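2-oxoadipate dioxygenase/decarboxylase (Pseudomonas putida, PDB 6W1G) catalyses the iron(II)-dependent oxidative decarboxylation of 2-oxoadipate to D-2-hydroxyglutarate with molecular oxygen, a step in D-lysine catabolism. Local coordinates at residues I73-A78 with R154-S159; S131-E136 with A214-F219; Y361-K366 with A456-L461; E374-T379 with A386-F391. All coordinates share one frame; numbering follows the deposited sequence.

Contact 1: residues I73-A78 with R154-S159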
loop_
_atom_site.group_PDB
_atom_site.type_symbol
_atom_site.label_atom_id
_atom_site.label_comp_id
_atom_site.label_asym_id
_atom_site.label_seq_id
_atom_site.Cartn_x
_atom_site.Cartn_y
_atom_site.Cartn_z
ATOM N N ILE A 73 7.418 -1.780 6.599
ATOM C CA ILE A 73 8.628 -1.781 7.387
ATOM C C ILE A 73 8.597 -0.603 8.343
ATOM O O ILE A 73 7.839 0.363 8.178
ATOM C CB ILE A 73 9.881 -1.661 6.500
ATOM C CG1 ILE A 73 9.893 -0.352 5.686
ATOM C CG2 ILE A 73 9.990 -2.879 5.635
ATOM C CD1 ILE A 73 11.180 -0.040 4.937
ATOM N N ARG A 74 9.503 -0.659 9.312
ATOM C CA ARG A 74 9.687 0.388 10.318
ATOM C C ARG A 74 11.163 0.687 10.438
ATOM O O ARG A 74 11.963 -0.243 10.524
ATOM C CB ARG A 74 9.187 -0.114 11.670
ATOM C CG ARG A 74 7.732 -0.542 11.623
ATOM C CD ARG A 74 7.399 -1.482 12.774
ATOM N NE ARG A 74 5.974 -1.728 12.871
ATOM C CZ ARG A 74 5.432 -2.640 13.662
ATOM N NH1 ARG A 74 6.213 -3.393 14.424
ATOM N NH2 ARG A 74 4.124 -2.795 13.683
ATOM N N VAL A 75 11.519 1.969 10.442
ATOM C CA VAL A 75 12.888 2.398 10.655
ATOM C C VAL A 75 12.936 3.232 11.927
ATOM O O VAL A 75 11.906 3.675 12.461
ATOM C CB VAL A 75 13.486 3.155 9.448
ATOM C CG1 VAL A 75 13.588 2.245 8.280
ATOM C CG2 VAL A 75 12.680 4.400 9.113
ATOM N N GLY A 76 14.148 3.449 12.431
ATOM C CA GLY A 76 14.318 4.025 13.735
ATOM C C GLY A 76 14.900 5.413 13.799
ATOM O O GLY A 76 14.854 6.023 14.863
ATOM N N THR A 77 15.506 5.903 12.724
ATOM C CA THR A 77 16.167 7.196 12.764
ATOM C C THR A 77 15.891 7.969 11.486
ATOM O O THR A 77 15.567 7.398 10.433
ATOM C CB THR A 77 17.705 7.090 12.895
ATOM O OG1 THR A 77 18.238 6.657 11.638
ATOM C CG2 THR A 77 18.128 6.185 14.033
ATOM N N ALA A 78 16.004 9.293 11.595
ATOM C CA ALA A 78 15.872 10.164 10.431
ATOM C C ALA A 78 16.836 9.770 9.316
ATOM O O ALA A 78 16.464 9.759 8.131
ATOM C CB ALA A 78 16.085 11.640 10.826
ATOM N N ARG A 154 23.642 1.346 14.785
ATOM C CA ARG A 154 23.425 0.277 13.820
ATOM C C ARG A 154 23.556 0.818 12.395
ATOM O O ARG A 154 23.335 2.011 12.125
ATOM C CB ARG A 154 22.073 -0.385 14.033
ATOM C CG ARG A 154 20.875 0.392 13.532
ATOM C CD ARG A 154 19.610 -0.388 13.846
ATOM N NE ARG A 154 18.450 0.255 13.248
ATOM C CZ ARG A 154 17.212 -0.227 13.267
ATOM N NH1 ARG A 154 16.971 -1.387 13.846
ATOM N NH2 ARG A 154 16.227 0.455 12.688
ATOM N N GLN A 155 23.899 -0.079 11.467
ATOM C CA GLN A 155 24.011 0.239 10.044
ATOM C C GLN A 155 23.156 -0.737 9.242
ATOM O O GLN A 155 23.586 -1.859 8.963
ATOM C CB GLN A 155 25.452 0.171 9.565
ATOM C CG GLN A 155 25.613 0.335 8.042
ATOM C CD GLN A 155 24.986 1.611 7.465
ATOM O OE1 GLN A 155 23.865 1.581 6.982
ATOM N NE2 GLN A 155 25.724 2.719 7.494
ATOM N N ILE A 156 21.957 -0.316 8.865
ATOM C CA ILE A 156 21.010 -1.238 8.250
ATOM C C ILE A 156 21.226 -1.487 6.769
ATOM O O ILE A 156 20.610 -2.390 6.214
ATOM C CB ILE A 156 19.566 -0.781 8.525
ATOM C CG1 ILE A 156 19.212 0.494 7.763
ATOM C CG2 ILE A 156 19.312 -0.665 10.041
ATOM C CD1 ILE A 156 17.746 0.838 7.849
ATOM N N PHE A 157 22.054 -0.715 6.085
ATOM C CA PHE A 157 22.324 -0.868 4.673
ATOM C C PHE A 157 23.713 -1.434 4.452
ATOM O O PHE A 157 24.673 -1.013 5.120
ATOM C CB PHE A 157 22.272 0.471 3.976
ATOM C CG PHE A 157 20.993 1.223 4.231
ATOM C CD1 PHE A 157 19.806 0.848 3.635
ATOM C CD2 PHE A 157 20.970 2.277 5.151
ATOM C CE1 PHE A 157 18.626 1.565 3.912
ATOM C CE2 PHE A 157 19.816 2.973 5.426
ATOM C CZ PHE A 157 18.661 2.634 4.818
ATOM N N THR A 158 23.835 -2.365 3.514
ATOM C CA THR A 158 25.162 -2.838 3.173
ATOM C C THR A 158 25.933 -1.750 2.446
ATOM O O THR A 158 25.375 -0.871 1.787
ATOM C CB THR A 158 25.151 -4.100 2.323
ATOM O OG1 THR A 158 24.702 -3.768 1.009
ATOM C CG2 THR A 158 24.268 -5.195 2.924
ATOM N N SER A 159 27.255 -1.807 2.587
ATOM C CA SER A 159 28.087 -0.843 1.894
ATOM C C SER A 159 27.883 -0.917 0.382
ATOM O O SER A 159 27.898 0.130 -0.296
ATOM C CB SER A 159 29.557 -1.038 2.258
ATOM O OG SER A 159 29.785 -0.665 3.598
HETATM O O HOH W 1 13.967 -1.126 12.160
#
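A buried contact, part apolar and part bridged by water, joins Val-75, the last residue of strand 69-75, and Gly-76 just after it to Arg-154 and Ile-156 in the loop between helices 141-153 and 159-171. The segments stay well apart, 9.2 Å between Val-75 CA and Ile-156 CA, so side chains must span the gap. Arg-154 does most of this. Its chain runs extended from CG to NE, with chi2 and chi3 both close to 180°, and this carries NH2 to 3.7 Å from Gly-76 N. That approach is oblique to the guanidinium, whereas Val-75 CA lies at its edge, near the plane. The same NH2 donates to a water at 2.8 Å, and the water in turn donates to Arg-74 O at 2.7 Å, tying the arginine to the strand backbone. Glu-80 explains why two N-H groups gather here: its OE2 makes a salt bridge with Arg-154 NE, while OE1 accepts from Gly-76 N. Beside this polar cluster, Val-75 CG1 meets Ile-156 CD1 at 4.4 Å, a loose apolar touch. Thr-77 is the N-cap of helix 78-90, its OG1 bonded to Glu-80 N. The 73-78 side is thus a beta-to-alpha junction, and strand 69-75, helix 78-90 and the three strands that follow, with short helix 118-123 before the last, are consistent with the beta-alpha-beta-beta-beta module of the glyoxalase clan.

Contact 2: residues S131-E136 with A214-F219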
loop_
_atom_site.group_PDB
_atom_site.type_symbol
_atom_site.label_atom_id
_atom_site.label_comp_id
_atom_site.label_asym_id
_atom_site.label_seq_id
_atom_site.Cartn_x
_atom_site.Cartn_y
_atom_site.Cartn_z
ATOM N N SER A 131 7.319 3.283 8.207
ATOM C CA SER A 131 7.081 4.038 9.434
ATOM C C SER A 131 8.393 4.434 10.071
ATOM O O SER A 131 9.354 3.661 10.056
ATOM C CB SER A 131 6.281 3.184 10.412
ATOM O OG SER A 131 5.033 2.778 9.895
ATOM N N LEU A 132 8.401 5.632 10.633
ATOM C CA LEU A 132 9.511 6.099 11.433
ATOM C C LEU A 132 9.070 6.163 12.892
ATOM O O LEU A 132 8.087 6.833 13.229
ATOM C CB LEU A 132 9.933 7.479 10.938
ATOM C CG LEU A 132 10.952 8.163 11.821
ATOM C CD1 LEU A 132 12.286 7.435 11.944
ATOM C CD2 LEU A 132 11.205 9.586 11.306
ATOM N N LEU A 133 9.790 5.432 13.743
ATOM C CA LEU A 133 9.560 5.449 15.175
ATOM C C LEU A 133 9.868 6.832 15.737
ATOM O O LEU A 133 10.866 7.456 15.373
ATOM C CB LEU A 133 10.486 4.418 15.815
ATOM C CG LEU A 133 10.334 4.152 17.312
ATOM C CD1 LEU A 133 9.063 3.390 17.586
ATOM C CD2 LEU A 133 11.568 3.379 17.812
ATOM N N ARG A 134 9.009 7.307 16.644
ATOM C CA ARG A 134 9.210 8.577 17.336
ATOM C C ARG A 134 9.641 8.273 18.763
ATOM O O ARG A 134 8.908 7.612 19.511
ATOM C CB ARG A 134 7.939 9.423 17.317
ATOM C CG ARG A 134 7.422 9.659 15.900
ATOM C CD ARG A 134 6.507 10.879 15.815
ATOM N NE ARG A 134 7.247 12.125 16.014
ATOM C CZ ARG A 134 6.683 13.321 16.075
ATOM N NH1 ARG A 134 5.371 13.419 15.962
ATOM N NH2 ARG A 134 7.418 14.425 16.244
ATOM N N LEU A 135 10.831 8.716 19.120
ATOM C CA LEU A 135 11.316 8.443 20.466
ATOM C C LEU A 135 10.912 9.483 21.502
ATOM O O LEU A 135 11.009 9.197 22.706
ATOM C CB LEU A 135 12.836 8.309 20.466
ATOM C CG LEU A 135 13.358 7.100 19.705
ATOM C CD1 LEU A 135 14.867 7.024 19.897
ATOM C CD2 LEU A 135 12.696 5.801 20.136
ATOM N N GLU A 136 10.478 10.674 21.087
ATOM C CA GLU A 136 10.146 11.704 22.068
ATOM C C GLU A 136 8.978 11.269 22.938
ATOM O O GLU A 136 8.925 11.582 24.132
ATOM C CB GLU A 136 9.780 13.018 21.380
ATOM C CG GLU A 136 10.847 13.592 20.502
ATOM C CD GLU A 136 10.796 13.032 19.093
ATOM O OE1 GLU A 136 9.910 12.197 18.806
ATOM O OE2 GLU A 136 11.644 13.436 18.277
ATOM N N ALA A 214 10.165 -2.340 20.767
ATOM C CA ALA A 214 11.049 -3.497 20.743
ATOM C C ALA A 214 11.266 -4.017 19.319
ATOM O O ALA A 214 12.393 -4.363 18.942
ATOM C CB ALA A 214 10.507 -4.605 21.637
ATOM N N ASP A 215 10.202 -4.100 18.524
ATOM C CA ASP A 215 10.327 -4.599 17.164
ATOM C C ASP A 215 11.361 -3.806 16.362
ATOM O O ASP A 215 12.073 -4.382 15.532
ATOM C CB ASP A 215 8.960 -4.607 16.471
ATOM C CG ASP A 215 9.019 -5.185 15.071
ATOM O OD1 ASP A 215 9.269 -6.403 14.941
ATOM O OD2 ASP A 215 8.837 -4.420 14.104
ATOM N N VAL A 216 11.445 -2.493 16.595
ATOM C CA VAL A 216 12.404 -1.643 15.893
ATOM C C VAL A 216 13.776 -1.708 16.551
ATOM O O VAL A 216 14.796 -1.969 15.911
ATOM C CB VAL A 216 11.875 -0.194 15.831
ATOM C CG1 VAL A 216 12.923 0.749 15.237
ATOM C CG2 VAL A 216 10.595 -0.140 15.002
ATOM N N VAL A 217 13.832 -1.465 17.853
ATOM C CA VAL A 217 15.119 -1.255 18.490
ATOM C C VAL A 217 15.871 -2.563 18.690
ATOM O O VAL A 217 17.108 -2.598 18.621
ATOM C CB VAL A 217 14.913 -0.537 19.839
ATOM C CG1 VAL A 217 16.218 -0.408 20.571
ATOM C CG2 VAL A 217 14.294 0.821 19.631
ATOM N N ALA A 218 15.158 -3.650 18.952
ATOM C CA ALA A 218 15.827 -4.872 19.370
ATOM C C ALA A 218 16.450 -5.680 18.230
ATOM O O ALA A 218 17.194 -6.614 18.502
ATOM C CB ALA A 218 14.875 -5.800 20.134
ATOM N N PHE A 219 16.158 -5.359 16.978
ATOM C CA PHE A 219 16.599 -6.167 15.849
ATOM C C PHE A 219 17.607 -5.404 15.006
ATOM O O PHE A 219 17.744 -4.172 15.102
ATOM C CB PHE A 219 15.402 -6.625 15.005
ATOM C CG PHE A 219 14.467 -7.538 15.759
ATOM C CD1 PHE A 219 13.470 -7.017 16.552
ATOM C CD2 PHE A 219 14.624 -8.912 15.713
ATOM C CE1 PHE A 219 12.627 -7.850 17.263
ATOM C CE2 PHE A 219 13.782 -9.744 16.435
ATOM C CZ PHE A 219 12.790 -9.215 17.197
#
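Leu-133 places CG anti to its backbone N (chi1 -174°), and with chi2 at 72° CD2 is the leading methyl, directed at Val-216 and Val-217. Val-216 has CG1 opposite its own N (chi1 174°), and this branch receives the leucine, CG1 lying 3.9 Å from Leu-133 CD2. Val-216 CB follows at 4.1 Å from the same methyl, so Leu-133 covers the flank of the valine as well as one of its ends. The two side chains pass alongside each other in opposite senses. Val-217 contributes CG2, which stands 4.2 Å from Leu-133 CD2. One methyl from the strand thus rests against two successive helix residues, all three of them buried, and the interaction is wholly apolar. Within the 214-219 segment, Ala-218 N donates to Ala-214 O at 2.9 Å. Val-217 also packs on Ala-147 and Ile-150 of helix 141-153. Asp-215, the residue before Val-216, makes a salt bridge from OD2 to Arg-74 NH1 and accepts from His-223 NE2 through OD1. Here helix 211-217 packs on the end of strand 127-133 of the mixed sheet, beside Arg-74, which binds 2-oxoadipate and is thought to matter for substrate specificity; Asp-215 would help to orient that substrate-site arginine.

Contact 3: residues Y361-K366 with A456-L461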
loop_
_atom_site.group_PDB
_atom_site.type_symbol
_atom_site.label_atom_id
_atom_site.label_comp_id
_atom_site.label_asym_id
_atom_site.label_seq_id
_atom_site.Cartn_x
_atom_site.Cartn_y
_atom_site.Cartn_z
ATOM N N TYR A 361 -10.814 7.120 -18.373
ATOM C CA TYR A 361 -11.670 7.117 -19.533
ATOM C C TYR A 361 -10.917 6.515 -20.702
ATOM O O TYR A 361 -9.739 6.814 -20.886
ATOM C CB TYR A 361 -12.082 8.554 -19.872
ATOM C CG TYR A 361 -12.934 9.170 -18.779
ATOM C CD1 TYR A 361 -12.351 9.773 -17.650
ATOM C CD2 TYR A 361 -14.295 9.126 -18.829
ATOM C CE1 TYR A 361 -13.095 10.337 -16.655
ATOM C CE2 TYR A 361 -15.080 9.665 -17.825
ATOM C CZ TYR A 361 -14.478 10.253 -16.731
ATOM O OH TYR A 361 -15.261 10.785 -15.773
ATOM N N PHE A 362 -11.605 5.721 -21.528
ATOM C CA PHE A 362 -11.002 4.985 -22.623
ATOM C C PHE A 362 -11.855 5.071 -23.884
ATOM O O PHE A 362 -13.070 4.919 -23.836
ATOM C CB PHE A 362 -10.843 3.512 -22.241
ATOM C CG PHE A 362 -10.060 3.323 -20.968
ATOM C CD1 PHE A 362 -8.677 3.402 -20.947
ATOM C CD2 PHE A 362 -10.715 3.132 -19.758
ATOM C CE1 PHE A 362 -7.970 3.269 -19.774
ATOM C CE2 PHE A 362 -9.989 3.009 -18.582
ATOM C CZ PHE A 362 -8.634 3.070 -18.586
ATOM N N ALA A 363 -11.184 5.232 -25.029
ATOM C CA ALA A 363 -11.867 5.095 -26.302
ATOM C C ALA A 363 -12.268 3.646 -26.526
ATOM O O ALA A 363 -11.453 2.736 -26.372
ATOM C CB ALA A 363 -10.906 5.533 -27.401
ATOM N N THR A 364 -13.496 3.427 -26.936
ATOM C CA THR A 364 -13.968 2.095 -27.243
ATOM C C THR A 364 -13.728 1.750 -28.707
ATOM O O THR A 364 -13.420 2.588 -29.543
ATOM C CB THR A 364 -15.454 1.955 -26.942
ATOM O OG1 THR A 364 -16.138 2.746 -27.893
ATOM C CG2 THR A 364 -15.815 2.388 -25.535
ATOM N N GLU A 365 -13.904 0.474 -29.022
ATOM C CA GLU A 365 -13.815 0.060 -30.414
ATOM C C GLU A 365 -14.838 0.807 -31.266
ATOM O O GLU A 365 -14.530 1.236 -32.395
ATOM C CB GLU A 365 -13.979 -1.439 -30.551
ATOM C CG GLU A 365 -12.808 -2.208 -29.997
ATOM C CD GLU A 365 -12.940 -3.704 -30.193
ATOM O OE1 GLU A 365 -13.906 -4.121 -30.862
ATOM O OE2 GLU A 365 -12.073 -4.446 -29.692
ATOM N N LYS A 366 -16.060 0.942 -30.750
ATOM C CA LYS A 366 -17.083 1.702 -31.465
ATOM C C LYS A 366 -16.642 3.148 -31.669
ATOM O O LYS A 366 -16.820 3.721 -32.751
ATOM C CB LYS A 366 -18.399 1.639 -30.690
ATOM C CG LYS A 366 -19.539 2.398 -31.330
ATOM C CD LYS A 366 -20.821 2.253 -30.535
ATOM C CE LYS A 366 -21.938 3.040 -31.123
ATOM N NZ LYS A 366 -23.205 2.801 -30.391
ATOM N N ALA A 456 -9.242 11.741 -26.008
ATOM C CA ALA A 456 -9.536 12.749 -27.013
ATOM C C ALA A 456 -8.668 12.569 -28.257
ATOM O O ALA A 456 -9.156 12.647 -29.379
ATOM C CB ALA A 456 -9.350 14.143 -26.432
ATOM N N GLN A 457 -7.382 12.316 -28.075
ATOM C CA GLN A 457 -6.525 12.063 -29.234
ATOM C C GLN A 457 -6.965 10.826 -29.987
ATOM O O GLN A 457 -7.036 10.829 -31.228
ATOM C CB GLN A 457 -5.097 11.955 -28.732
ATOM C CG GLN A 457 -4.576 13.314 -28.367
ATOM C CD GLN A 457 -4.712 14.337 -29.511
ATOM O OE1 GLN A 457 -4.318 14.073 -30.650
ATOM N NE2 GLN A 457 -5.310 15.486 -29.209
ATOM N N ALA A 458 -7.274 9.749 -29.267
ATOM C CA ALA A 458 -7.658 8.513 -29.940
ATOM C C ALA A 458 -8.944 8.703 -30.736
ATOM O O ALA A 458 -9.098 8.091 -31.792
ATOM C CB ALA A 458 -7.782 7.396 -28.911
ATOM N N LEU A 459 -9.857 9.552 -30.253
ATOM C CA LEU A 459 -11.137 9.761 -30.910
ATOM C C LEU A 459 -11.123 10.933 -31.851
ATOM O O LEU A 459 -12.167 11.309 -32.393
ATOM C CB LEU A 459 -12.223 9.943 -29.863
ATOM C CG LEU A 459 -12.493 8.676 -29.022
ATOM C CD1 LEU A 459 -13.576 8.954 -28.044
ATOM C CD2 LEU A 459 -12.839 7.459 -29.865
ATOM N N ASN A 460 -9.956 11.540 -32.067
ATOM C CA ASN A 460 -9.846 12.615 -33.018
ATOM C C ASN A 460 -10.782 13.757 -32.612
ATOM O O ASN A 460 -11.546 14.296 -33.427
ATOM C CB ASN A 460 -10.100 12.078 -34.433
ATOM C CG ASN A 460 -9.691 13.021 -35.481
ATOM O OD1 ASN A 460 -8.895 13.940 -35.247
ATOM N ND2 ASN A 460 -10.210 12.816 -36.675
ATOM N N LEU A 461 -10.766 14.071 -31.309
ATOM C CA LEU A 461 -11.433 15.224 -30.700
ATOM C C LEU A 461 -10.404 16.250 -30.211
ATOM O O LEU A 461 -9.365 15.890 -29.662
ATOM C CB LEU A 461 -12.303 14.788 -29.521
ATOM C CG LEU A 461 -13.296 13.696 -29.938
ATOM C CD1 LEU A 461 -13.924 13.073 -28.762
ATOM C CD2 LEU A 461 -14.349 14.297 -30.860
#
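Ala-363, the last residue of strand 359-363, points its CB at the end of helix 440-458, where that single methyl meets both Ala-458 and Leu-459. Against Ala-458 the approach is methyl to methyl: each alanine directs its CB toward the other segment, and Ala-363 CB and Ala-458 CB come to 3.9 Å. With so little side chain on either partner, the backbones can lie close, 6.5 Å between Ala-363 CA and Ala-458 CA. Leu-459 arrives from one side. Its CG is anti to the carbonyl carbon (chi1 -66°), which swings the isobutyl group back toward the strand, and the branch that touches is CD2, at 3.7 Å from Ala-363 CB. CG of Leu-459 stands 3.9 Å from the same CB, so the leucine lies against the alanine with its branch point as well as a methyl. Leu-368 of helix 365-369 touches both alanines, and Leu-459 also packs on Val-389 of the neighbouring strand.

Two arginines take carbonyls of this helix end: Arg-371 NE bonds to Ala-458 O and Arg-376 NH1 to Leu-459 O. Just past the contact the helix is terminated by a Schellman motif, with Asn-460 as its C-prime residue. The evidence is the positive phi of Asn-460 (59°) and two backbone bonds, Leu-461 N to Ala-456 O at 2.9 Å and Asn-460 N to Gln-457 O at 3.1 Å. The motif ends helix 440-458, just before the last modelled residue, against the antiparallel sheet of strands 359-363 and 389-393.

Contact 4: residues E374-T379 with A386-F391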
loop_
_atom_site.group_PDB
_atom_site.type_symbol
_atom_site.label_atom_id
_atom_site.label_comp_id
_atom_site.label_asym_id
_atom_site.label_seq_id
_atom_site.Cartn_x
_atom_site.Cartn_y
_atom_site.Cartn_z
ATOM N N GLU A 374 -18.211 13.473 -38.480
ATOM C CA GLU A 374 -18.881 14.572 -37.830
ATOM C C GLU A 374 -20.212 14.088 -37.267
ATOM O O GLU A 374 -20.623 12.919 -37.399
ATOM C CB GLU A 374 -19.129 15.736 -38.782
ATOM C CG GLU A 374 -18.016 16.716 -38.898
ATOM C CD GLU A 374 -18.276 18.037 -39.710
ATOM O OE1 GLU A 374 -19.481 18.356 -39.997
ATOM O OE2 GLU A 374 -17.286 18.698 -40.057
ATOM N N GLY A 375 -20.883 14.990 -36.610
ATOM C CA GLY A 375 -22.161 14.657 -36.091
ATOM C C GLY A 375 -22.106 13.829 -34.830
ATOM O O GLY A 375 -23.153 13.386 -34.384
ATOM N N ARG A 376 -20.927 13.567 -34.260
ATOM C CA ARG A 376 -20.853 12.830 -33.021
ATOM C C ARG A 376 -21.297 13.683 -31.844
ATOM O O ARG A 376 -21.263 14.912 -31.893
ATOM C CB ARG A 376 -19.430 12.319 -32.802
ATOM C CG ARG A 376 -19.055 11.182 -33.720
ATOM C CD ARG A 376 -17.633 10.742 -33.531
ATOM N NE ARG A 376 -16.668 11.763 -33.902
ATOM C CZ ARG A 376 -15.403 11.819 -33.475
ATOM N NH1 ARG A 376 -14.947 10.912 -32.633
ATOM N NH2 ARG A 376 -14.591 12.780 -33.903
ATOM N N PRO A 377 -21.674 13.031 -30.727
ATOM C CA PRO A 377 -22.021 13.777 -29.513
ATOM C C PRO A 377 -20.930 14.771 -29.160
ATOM O O PRO A 377 -19.747 14.474 -29.285
ATOM C CB PRO A 377 -22.146 12.681 -28.442
ATOM C CG PRO A 377 -22.619 11.475 -29.243
ATOM C CD PRO A 377 -21.816 11.574 -30.530
ATOM N N THR A 378 -21.357 15.938 -28.649
ATOM C CA THR A 378 -20.495 17.074 -28.375
ATOM C C THR A 378 -19.992 17.130 -26.937
ATOM O O THR A 378 -19.232 18.062 -26.614
ATOM C CB THR A 378 -21.203 18.410 -28.684
ATOM O OG1 THR A 378 -22.340 18.611 -27.828
ATOM C CG2 THR A 378 -21.653 18.475 -30.164
ATOM N N THR A 379 -20.319 16.144 -26.105
ATOM C CA THR A 379 -19.988 16.161 -24.693
ATOM C C THR A 379 -19.451 14.808 -24.285
ATOM O O THR A 379 -19.656 13.783 -24.953
ATOM C CB THR A 379 -21.204 16.468 -23.800
ATOM O OG1 THR A 379 -22.120 15.407 -23.973
ATOM C CG2 THR A 379 -21.857 17.809 -24.126
ATOM N N ALA A 386 -23.415 7.094 -25.958
ATOM C CA ALA A 386 -23.404 6.462 -27.280
ATOM C C ALA A 386 -22.414 5.308 -27.391
ATOM O O ALA A 386 -22.294 4.708 -28.454
ATOM C CB ALA A 386 -23.049 7.504 -28.334
ATOM N N GLY A 387 -21.690 5.006 -26.302
ATOM C CA GLY A 387 -20.774 3.876 -26.340
ATOM C C GLY A 387 -19.432 4.149 -26.983
ATOM O O GLY A 387 -18.735 3.182 -27.320
ATOM N N HIS A 388 -19.060 5.420 -27.155
ATOM C CA HIS A 388 -17.753 5.756 -27.735
ATOM C C HIS A 388 -16.641 5.841 -26.713
ATOM O O HIS A 388 -15.467 5.771 -27.087
ATOM C CB HIS A 388 -17.851 7.085 -28.472
ATOM C CG HIS A 388 -18.693 7.033 -29.680
ATOM N ND1 HIS A 388 -18.417 7.776 -30.789
ATOM C CD2 HIS A 388 -19.804 6.327 -29.971
ATOM C CE1 HIS A 388 -19.351 7.598 -31.692
ATOM N NE2 HIS A 388 -20.218 6.743 -31.225
ATOM N N VAL A 389 -16.981 6.086 -25.451
ATOM C CA VAL A 389 -16.056 6.238 -24.331
ATOM C C VAL A 389 -16.552 5.329 -23.215
ATOM O O VAL A 389 -17.747 5.318 -22.925
ATOM C CB VAL A 389 -16.024 7.695 -23.857
ATOM C CG1 VAL A 389 -15.191 7.863 -22.556
ATOM C CG2 VAL A 389 -15.425 8.562 -24.937
ATOM N N HIS A 390 -15.640 4.605 -22.589
ATOM C CA HIS A 390 -15.942 3.776 -21.432
ATOM C C HIS A 390 -15.113 4.275 -20.246
ATOM O O HIS A 390 -13.981 4.680 -20.432
ATOM C CB HIS A 390 -15.512 2.328 -21.757
ATOM C CG HIS A 390 -15.827 1.364 -20.679
ATOM N ND1 HIS A 390 -17.060 0.783 -20.552
ATOM C CD2 HIS A 390 -15.093 0.940 -19.631
ATOM C CE1 HIS A 390 -17.058 -0.012 -19.487
ATOM N NE2 HIS A 390 -15.884 0.100 -18.888
ATOM N N PHE A 391 -15.687 4.258 -19.052
ATOM C CA PHE A 391 -14.975 4.659 -17.858
ATOM C C PHE A 391 -14.950 3.565 -16.804
ATOM O O PHE A 391 -15.879 2.756 -16.689
ATOM C CB PHE A 391 -15.508 5.985 -17.290
ATOM C CG PHE A 391 -16.925 5.936 -16.781
ATOM C CD1 PHE A 391 -17.221 5.637 -15.459
ATOM C CD2 PHE A 391 -17.974 6.226 -17.591
ATOM C CE1 PHE A 391 -18.550 5.654 -15.019
ATOM C CE2 PHE A 391 -19.288 6.200 -17.140
ATOM C CZ PHE A 391 -19.556 5.913 -15.853
HETATM O O HOH W 2 -15.875 8.534 -31.665
#
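Pro-377 and Ala-386 bring the two segments together across the short helix 380-385, with Pro-377 CA and Ala-386 CA 7.8 Å apart. The first segment is irregular throughout and ends in Thr-379, the N-cap of that helix, whose OG1 bonds to Gly-382 N. The second begins where the helix stops: Gly-387 takes a positive phi of 81° in a Schellman motif, and the chain then enters strand 389-393. After this turn the CB atoms of Ala-386 and His-388 both point toward the 374-379 loop.

Pro-377 CG meets Ala-386 CB at 4.1 Å, an apolar touch near the surface. The larger pairing is Arg-376 with His-388, made by the aliphatic part of the arginine. Its CD comes in at the edge of the ring, near the ring plane, 4.0 Å from His-388 CE1, and its CG is 4.1 Å from the same CE1. Beyond the bend at chi3 (-65°) the guanidinium passes on past the imidazole and reaches it only through water. The two planes are 28° apart, but the groups are displaced from each other and not stacked. The water lies in the guanidinium plane, at its edge; it accepts from Arg-376 NH1 at 2.7 Å and is hydrogen-bonded to His-388 ND1 at 2.8 Å.

The guanidinium is further held by backbone carbonyls, NH1 by Leu-459 O, its strongest partner, and NE by Gln-373 O. Arg-376 NH1 and His-388 ND1 remain 5.0 Å apart, so the arginine charge would probably disfavour a protonated imidazole, while the intervening water lets the two groups share a polar link without direct contact.

From the N terminus, strand 69-75 enters contact 1, and the chain builds strand 127-133 of contact 2 before the 154-159 loop returns to close contact 1. Helix 211-217 then closes contact 2, so the two cross along the sequence, their segments alternating, and strands 69-75 and 127-133 being neighbours in the mixed sheet. Both are complete before contact 3 opens at strand 359-363. Contact 4 opens and closes around helix 380-385 and nests inside the long loop that contact 3 ends at residues 456-461, the last modelled. Contacts 3 and 4 share the small antiparallel sheet of strands 359-363 and 389-393. Contacts 1 and 3 lie on opposite sides of the chain centre, nearest atoms about 30 Å apart.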